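Local coordinates for coenzyme F420-dependent N(5),N(10)-methenyltetrahydromethanopterin reductase-related protein (Desulfurobacterium thermolithotrophum DSM 11699, PDB 6HUZ) that binds the iron-guanylylpyridinol cofactor and, as a bacterial paralog of [Fe]-hydrogenase, uses tetrahydrofolate derivatives as substrates, at residues 94-106 and 118-131. Numbering follows the deposited sequence. Where two conformers were deposited one is given.
Sequences GVTFKIAETILPY and TMSILVLNSYLQNA. With FE9 (iron-guanylyl pyridinol cofactor), chain B.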
loop_
_atom_site.group_PDB
_atom_site.type_symbol
_atom_site.label_atom_id
_atom_site.label_comp_id
_atom_site.label_asym_id
_atom_site.label_seq_id
_atom_site.Cartn_x
_atom_site.Cartn_y
_atom_site.Cartn_z
ATOM N N GLY A 94 14.179 23.056 6.780
ATOM C CA GLY A 94 14.668 24.232 6.069
ATOM C C GLY A 94 16.126 24.364 5.683
ATOM O O GLY A 94 16.452 25.311 4.974
ATOM N N VAL A 95 17.016 23.453 6.103
ATOM C CA VAL A 95 18.440 23.578 5.752
ATOM C C VAL A 95 18.675 23.404 4.223
ATOM O O VAL A 95 19.411 24.195 3.633
ATOM C CB VAL A 95 19.322 22.608 6.573
ATOM C CG1 VAL A 95 20.787 22.764 6.194
ATOM C CG2 VAL A 95 19.129 22.819 8.075
ATOM N N THR A 96 18.048 22.365 3.609
ATOM C CA THR A 96 18.167 22.081 2.178
ATOM C C THR A 96 17.579 23.238 1.360
ATOM O O THR A 96 18.198 23.680 0.395
ATOM C CB THR A 96 17.513 20.736 1.848
ATOM O OG1 THR A 96 18.163 19.713 2.611
ATOM C CG2 THR A 96 17.605 20.389 0.367
ATOM N N PHE A 97 16.402 23.744 1.757
ATOM C CA PHE A 97 15.762 24.870 1.064
ATOM C C PHE A 97 16.660 26.091 1.085
ATOM O O PHE A 97 16.830 26.769 0.074
ATOM C CB PHE A 97 14.431 25.240 1.766
ATOM C CG PHE A 97 13.287 24.263 1.617
ATOM C CD1 PHE A 97 13.129 23.522 0.457
ATOM C CD2 PHE A 97 12.328 24.134 2.610
ATOM C CE1 PHE A 97 12.061 22.647 0.308
ATOM C CE2 PHE A 97 11.257 23.265 2.454
ATOM C CZ PHE A 97 11.132 22.520 1.304
ATOM N N LYS A 98 17.226 26.387 2.247
ATOM C CA LYS A 98 18.094 27.538 2.398
ATOM C C LYS A 98 19.275 27.467 1.435
ATOM O O LYS A 98 19.509 28.412 0.681
ATOM C CB LYS A 98 18.580 27.631 3.855
ATOM C CG LYS A 98 19.300 28.934 4.194
ATOM C CD LYS A 98 20.594 28.695 4.978
ATOM C CE LYS A 98 21.759 28.385 4.069
ATOM N NZ LYS A 98 22.934 27.859 4.811
ATOM N N ILE A 99 20.014 26.347 1.453
ATOM C CA ILE A 99 21.189 26.170 0.591
ATOM C C ILE A 99 20.811 26.308 -0.879
ATOM O O ILE A 99 21.474 27.042 -1.613
ATOM C CB ILE A 99 21.882 24.803 0.876
ATOM C CG1 ILE A 99 22.417 24.739 2.318
ATOM C CG2 ILE A 99 23.020 24.546 -0.105
ATOM C CD1 ILE A 99 22.433 23.377 2.904
ATOM N N ALA A 100 19.752 25.595 -1.318
ATOM C CA ALA A 100 19.311 25.645 -2.713
ATOM C C ALA A 100 18.931 27.064 -3.162
ATOM O O ALA A 100 19.260 27.477 -4.270
ATOM C CB ALA A 100 18.134 24.712 -2.903
ATOM N N GLU A 101 18.248 27.812 -2.304
ATOM C CA GLU A 101 17.828 29.165 -2.649
ATOM C C GLU A 101 19.021 30.111 -2.718
ATOM O O GLU A 101 19.051 31.020 -3.543
ATOM C CB GLU A 101 16.837 29.655 -1.587
ATOM C CG GLU A 101 15.999 30.858 -1.983
ATOM C CD GLU A 101 14.731 31.000 -1.155
ATOM O OE1 GLU A 101 13.796 31.690 -1.622
ATOM O OE2 GLU A 101 14.669 30.418 -0.046
ATOM N N THR A 102 20.000 29.897 -1.839
ATOM C CA THR A 102 21.201 30.737 -1.756
ATOM C C THR A 102 22.146 30.536 -2.942
ATOM O O THR A 102 22.691 31.518 -3.439
ATOM C CB THR A 102 21.884 30.464 -0.405
ATOM O OG1 THR A 102 20.961 30.758 0.644
ATOM C CG2 THR A 102 23.145 31.269 -0.201
ATOM N N ILE A 103 22.349 29.279 -3.400
ATOM C CA ILE A 103 23.267 29.006 -4.530
ATOM C C ILE A 103 22.627 29.203 -5.898
ATOM O O ILE A 103 23.337 29.352 -6.889
ATOM C CB ILE A 103 23.861 27.576 -4.441
ATOM C CG1 ILE A 103 22.792 26.497 -4.750
ATOM C CG2 ILE A 103 24.562 27.373 -3.085
ATOM C CD1 ILE A 103 23.256 25.038 -4.695
ATOM N N LEU A 104 21.296 29.189 -5.961
ATOM C CA LEU A 104 20.558 29.340 -7.217
ATOM C C LEU A 104 21.056 30.478 -8.164
ATOM O O LEU A 104 21.185 30.229 -9.357
ATOM C CB LEU A 104 19.062 29.501 -6.893
ATOM C CG LEU A 104 18.075 29.317 -8.021
ATOM C CD1 LEU A 104 18.064 27.883 -8.502
ATOM C CD2 LEU A 104 16.688 29.680 -7.550
ATOM N N PRO A 105 21.345 31.710 -7.703
ATOM C CA PRO A 105 21.802 32.741 -8.653
ATOM C C PRO A 105 23.245 32.606 -9.129
ATOM O O PRO A 105 23.632 33.306 -10.065
ATOM C CB PRO A 105 21.646 34.064 -7.875
ATOM C CG PRO A 105 21.372 33.697 -6.463
ATOM C CD PRO A 105 21.256 32.219 -6.319
ATOM N N TYR A 106 24.043 31.740 -8.480
ATOM C CA TYR A 106 25.462 31.577 -8.805
ATOM C C TYR A 106 25.825 30.368 -9.655
ATOM O O TYR A 106 26.921 30.348 -10.189
ATOM C CB TYR A 106 26.240 31.499 -7.499
ATOM C CG TYR A 106 26.033 32.709 -6.617
ATOM C CD1 TYR A 106 26.828 33.839 -6.760
ATOM C CD2 TYR A 106 25.051 32.721 -5.630
ATOM C CE1 TYR A 106 26.658 34.952 -5.942
ATOM C CE2 TYR A 106 24.875 33.828 -4.799
ATOM C CZ TYR A 106 25.686 34.945 -4.962
ATOM O OH TYR A 106 25.558 36.064 -4.170
ATOM N N THR A 118 17.422 12.901 1.657
ATOM C CA THR A 118 16.799 13.833 2.602
ATOM C C THR A 118 15.800 14.852 2.042
ATOM O O THR A 118 15.274 15.652 2.823
ATOM C CB THR A 118 17.921 14.609 3.324
ATOM O OG1 THR A 118 18.728 15.260 2.333
ATOM C CG2 THR A 118 18.788 13.686 4.194
ATOM N N MET A 119 15.551 14.877 0.736
ATOM C CA MET A 119 14.617 15.862 0.198
ATOM C C MET A 119 14.057 15.408 -1.114
ATOM O O MET A 119 14.837 15.052 -1.992
ATOM C CB MET A 119 15.360 17.200 -0.011
ATOM C CG MET A 119 14.523 18.290 -0.680
ATOM S SD MET A 119 12.917 18.512 0.124
ATOM C CE MET A 119 13.428 19.435 1.557
ATOM N N SER A 120 12.707 15.410 -1.272
ATOM C CA SER A 120 12.128 15.031 -2.552
ATOM C C SER A 120 12.480 16.127 -3.566
ATOM O O SER A 120 12.373 17.320 -3.244
ATOM C CB SER A 120 10.614 14.922 -2.446
ATOM O OG SER A 120 10.030 15.080 -3.725
ATOM N N ILE A 121 12.904 15.738 -4.780
ATOM C CA ILE A 121 13.253 16.727 -5.796
ATOM C C ILE A 121 12.025 17.531 -6.211
ATOM O O ILE A 121 12.167 18.720 -6.568
ATOM C CB ILE A 121 13.980 16.104 -7.032
ATOM C CG1 ILE A 121 14.616 17.218 -7.905
ATOM C CG2 ILE A 121 13.031 15.246 -7.902
ATOM C CD1 ILE A 121 15.696 18.214 -7.225
ATOM N N LEU A 122 10.833 16.893 -6.170
ATOM C CA LEU A 122 9.582 17.541 -6.545
ATOM C C LEU A 122 9.211 18.588 -5.521
ATOM O O LEU A 122 8.761 19.666 -5.904
ATOM C CB LEU A 122 8.442 16.521 -6.744
ATOM C CG LEU A 122 8.735 15.435 -7.808
ATOM C CD1 LEU A 122 7.472 14.586 -8.095
ATOM C CD2 LEU A 122 9.246 16.063 -9.127
ATOM N N VAL A 123 9.423 18.301 -4.236
ATOM C CA VAL A 123 9.141 19.280 -3.182
ATOM C C VAL A 123 10.089 20.453 -3.362
ATOM O O VAL A 123 9.648 21.603 -3.368
ATOM C CB VAL A 123 9.274 18.663 -1.772
ATOM C CG1 VAL A 123 9.202 19.738 -0.683
ATOM C CG2 VAL A 123 8.206 17.620 -1.552
ATOM N N LEU A 124 11.399 20.190 -3.527
ATOM C CA LEU A 124 12.355 21.269 -3.712
ATOM C C LEU A 124 12.070 22.107 -4.951
ATOM O O LEU A 124 12.119 23.335 -4.882
ATOM C CB LEU A 124 13.794 20.739 -3.787
ATOM C CG LEU A 124 14.870 21.828 -3.975
ATOM C CD1 LEU A 124 14.885 22.778 -2.813
ATOM C CD2 LEU A 124 16.250 21.212 -4.181
ATOM N N ASN A 125 11.792 21.457 -6.082
ATOM C CA ASN A 125 11.509 22.172 -7.336
ATOM C C ASN A 125 10.286 23.110 -7.179
ATOM O O ASN A 125 10.298 24.247 -7.671
ATOM C CB ASN A 125 11.272 21.152 -8.450
ATOM C CG ASN A 125 10.823 21.806 -9.730
ATOM O OD1 ASN A 125 9.656 21.807 -10.073
ATOM N ND2 ASN A 125 11.742 22.388 -10.447
ATOM N N SER A 126 9.242 22.622 -6.484
ATOM C CA SER A 126 8.013 23.384 -6.235
ATOM C C SER A 126 8.328 24.594 -5.350
ATOM O O SER A 126 7.926 25.715 -5.657
ATOM C CB SER A 126 6.956 22.487 -5.585
ATOM O OG SER A 126 5.711 23.145 -5.398
ATOM N N TYR A 127 9.057 24.370 -4.266
ATOM C CA TYR A 127 9.429 25.443 -3.343
ATOM C C TYR A 127 10.201 26.572 -4.049
ATOM O O TYR A 127 10.039 27.750 -3.713
ATOM C CB TYR A 127 10.341 24.875 -2.242
ATOM C CG TYR A 127 10.865 25.939 -1.301
ATOM C CD1 TYR A 127 10.059 26.466 -0.298
ATOM C CD2 TYR A 127 12.149 26.440 -1.432
ATOM C CE1 TYR A 127 10.529 27.450 0.563
ATOM C CE2 TYR A 127 12.634 27.421 -0.573
ATOM C CZ TYR A 127 11.818 27.926 0.422
ATOM O OH TYR A 127 12.279 28.895 1.275
ATOM N N LEU A 128 11.052 26.226 -5.019
ATOM C CA LEU A 128 11.850 27.245 -5.694
ATOM C C LEU A 128 11.205 27.968 -6.885
ATOM O O LEU A 128 11.882 28.768 -7.503
ATOM C CB LEU A 128 13.185 26.615 -6.122
ATOM C CG LEU A 128 14.091 26.166 -4.972
ATOM C CD1 LEU A 128 15.270 25.389 -5.498
ATOM C CD2 LEU A 128 14.580 27.360 -4.142
ATOM N N GLN A 129 9.928 27.741 -7.198
ATOM C CA GLN A 129 9.322 28.424 -8.351
ATOM C C GLN A 129 9.416 29.950 -8.357
ATOM O O GLN A 129 9.777 30.515 -9.388
ATOM C CB GLN A 129 7.854 27.982 -8.549
ATOM C CG GLN A 129 7.726 26.543 -9.058
ATOM C CD GLN A 129 8.451 26.295 -10.366
ATOM O OE1 GLN A 129 8.201 26.950 -11.381
ATOM N NE2 GLN A 129 9.362 25.344 -10.378
ATOM N N ASN A 130 9.098 30.644 -7.258
ATOM C CA ASN A 130 9.190 32.095 -7.316
ATOM C C ASN A 130 10.653 32.580 -7.421
ATOM O O ASN A 130 10.924 33.583 -8.075
ATOM C CB ASN A 130 8.491 32.730 -6.118
ATOM C CG ASN A 130 8.287 34.211 -6.302
ATOM O OD1 ASN A 130 7.802 34.678 -7.353
ATOM N ND2 ASN A 130 8.661 34.986 -5.291
ATOM N N ALA A 131 11.582 31.866 -6.787
ATOM C CA ALA A 131 13.002 32.236 -6.835
ATOM C C ALA A 131 13.502 32.081 -8.285
ATOM O O ALA A 131 14.239 32.926 -8.763
ATOM C CB ALA A 131 13.799 31.348 -5.887
HETATM O O2 FE9 B . 21.424 8.876 6.097
HETATM FE FE FE9 B . 20.968 8.746 2.907
HETATM C C1F FE9 B . 22.681 8.098 2.953
HETATM O O1F FE9 B . 23.740 7.698 2.976
HETATM C C2F FE9 B . 20.577 7.502 1.616
HETATM O O2F FE9 B . 20.359 6.753 0.798
HETATM C C8 FE9 B . 21.320 10.108 1.622
HETATM O O18 FE9 B . 21.348 9.892 0.423
HETATM C C7 FE9 B . 21.557 11.521 2.130
HETATM C C6 FE9 B . 21.695 11.400 3.621
HETATM N N1 FE9 B . 21.463 10.137 4.190
HETATM C C5 FE9 B . 22.082 12.568 4.429
HETATM C C5M FE9 B . 22.274 13.901 3.764
HETATM C C4 FE9 B . 22.218 12.394 5.884
HETATM C C3 FE9 B . 21.964 11.055 6.483
HETATM C C3M FE9 B . 22.105 10.795 7.961
HETATM C C2 FE9 B . 21.589 9.916 5.564
HETATM O O3P FE9 B . 22.496 13.508 6.616
HETATM P P1 FE9 B . 23.962 13.855 7.199
HETATM O O1P FE9 B . 24.765 12.644 7.246
HETATM O O2P FE9 B . 23.749 14.337 8.729
HETATM O "O5'" FE9 B . 24.568 14.964 6.230
HETATM C "C5'" FE9 B . 24.094 16.301 6.204
HETATM C "C4'" FE9 B . 25.324 17.187 6.042
HETATM O "O4'" FE9 B . 24.916 18.534 5.830
HETATM C "C1'" FE9 B . 25.886 19.380 6.433
HETATM C "C2'" FE9 B . 26.232 18.661 7.720
HETATM O "O2'" FE9 B . 27.478 19.066 8.302
HETATM C "C3'" FE9 B . 26.219 17.202 7.281
HETATM O "O3'" FE9 B . 27.517 16.718 6.929
HETATM N N9A FE9 B . 25.343 20.745 6.565
HETATM C C4A FE9 B . 25.505 21.640 5.619
HETATM N N3A FE9 B . 26.184 21.634 4.449
HETATM C C2A FE9 B . 26.215 22.762 3.709
HETATM N N2A FE9 B . 26.869 22.700 2.528
HETATM N N1A FE9 B . 25.620 23.914 4.075
HETATM C C6A FE9 B . 24.970 24.048 5.244
HETATM O O6A FE9 B . 24.411 25.112 5.560
HETATM C C5A FE9 B . 24.857 22.867 6.102
HETATM N N7A FE9 B . 24.301 22.575 7.288
HETATM C C8A FE9 B . 24.602 21.278 7.556
HETATM O O HOH W 1 16.332 17.982 3.597
HETATM O O HOH W 2 19.808 7.638 4.481
#
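Thr118 meets Thr96 through a water that lies 2.7 Å from Thr96 OG1 and donates to Thr118 O; Thr96 OG1 also bonds to Thr89 OG1, while Thr118 OG1 bonds to Thr89 O. Thr118 CG2 turns to the cofactor's pyridinol ring, 3.5 Å from FE9 C5. At Met119 the chain bends at chi2 and chi3, curling the methyl back onto Phe97: CE is 3.7 Å from Phe97 CE1 in an off-centre CH-pi contact, with the sulfur oblique to the ring. Val123 CG1 and Leu124 CD1 lie at the edge of the same ring, near its plane, and Leu124 CD1 also reaches Ala100 CB. Tyr127, with CG anti to its backbone N, lays its ring over a face of Phe97, a face-to-face stack in which Phe97 CG sits over the centre of the tyrosine ring, centroids 4.1 Å apart and planes at 17°. Its OH donates to Glu101 OE2 at 3.1 Å, on the syn side but 30° out of the carboxylate plane. Leu128 sets CD1 against Ala100 CB and CD2 against Glu101 CA, and Ala131 CB packs on Leu104 CD2 at 3.7 Å. The helices 95-103 and 121-127 cross at -52° beside strand 112-115, which joins them: neighbouring helices on one side of a Rossmann-like parallel sheet, whose strand-end loops help cradle the FeGP cofactor.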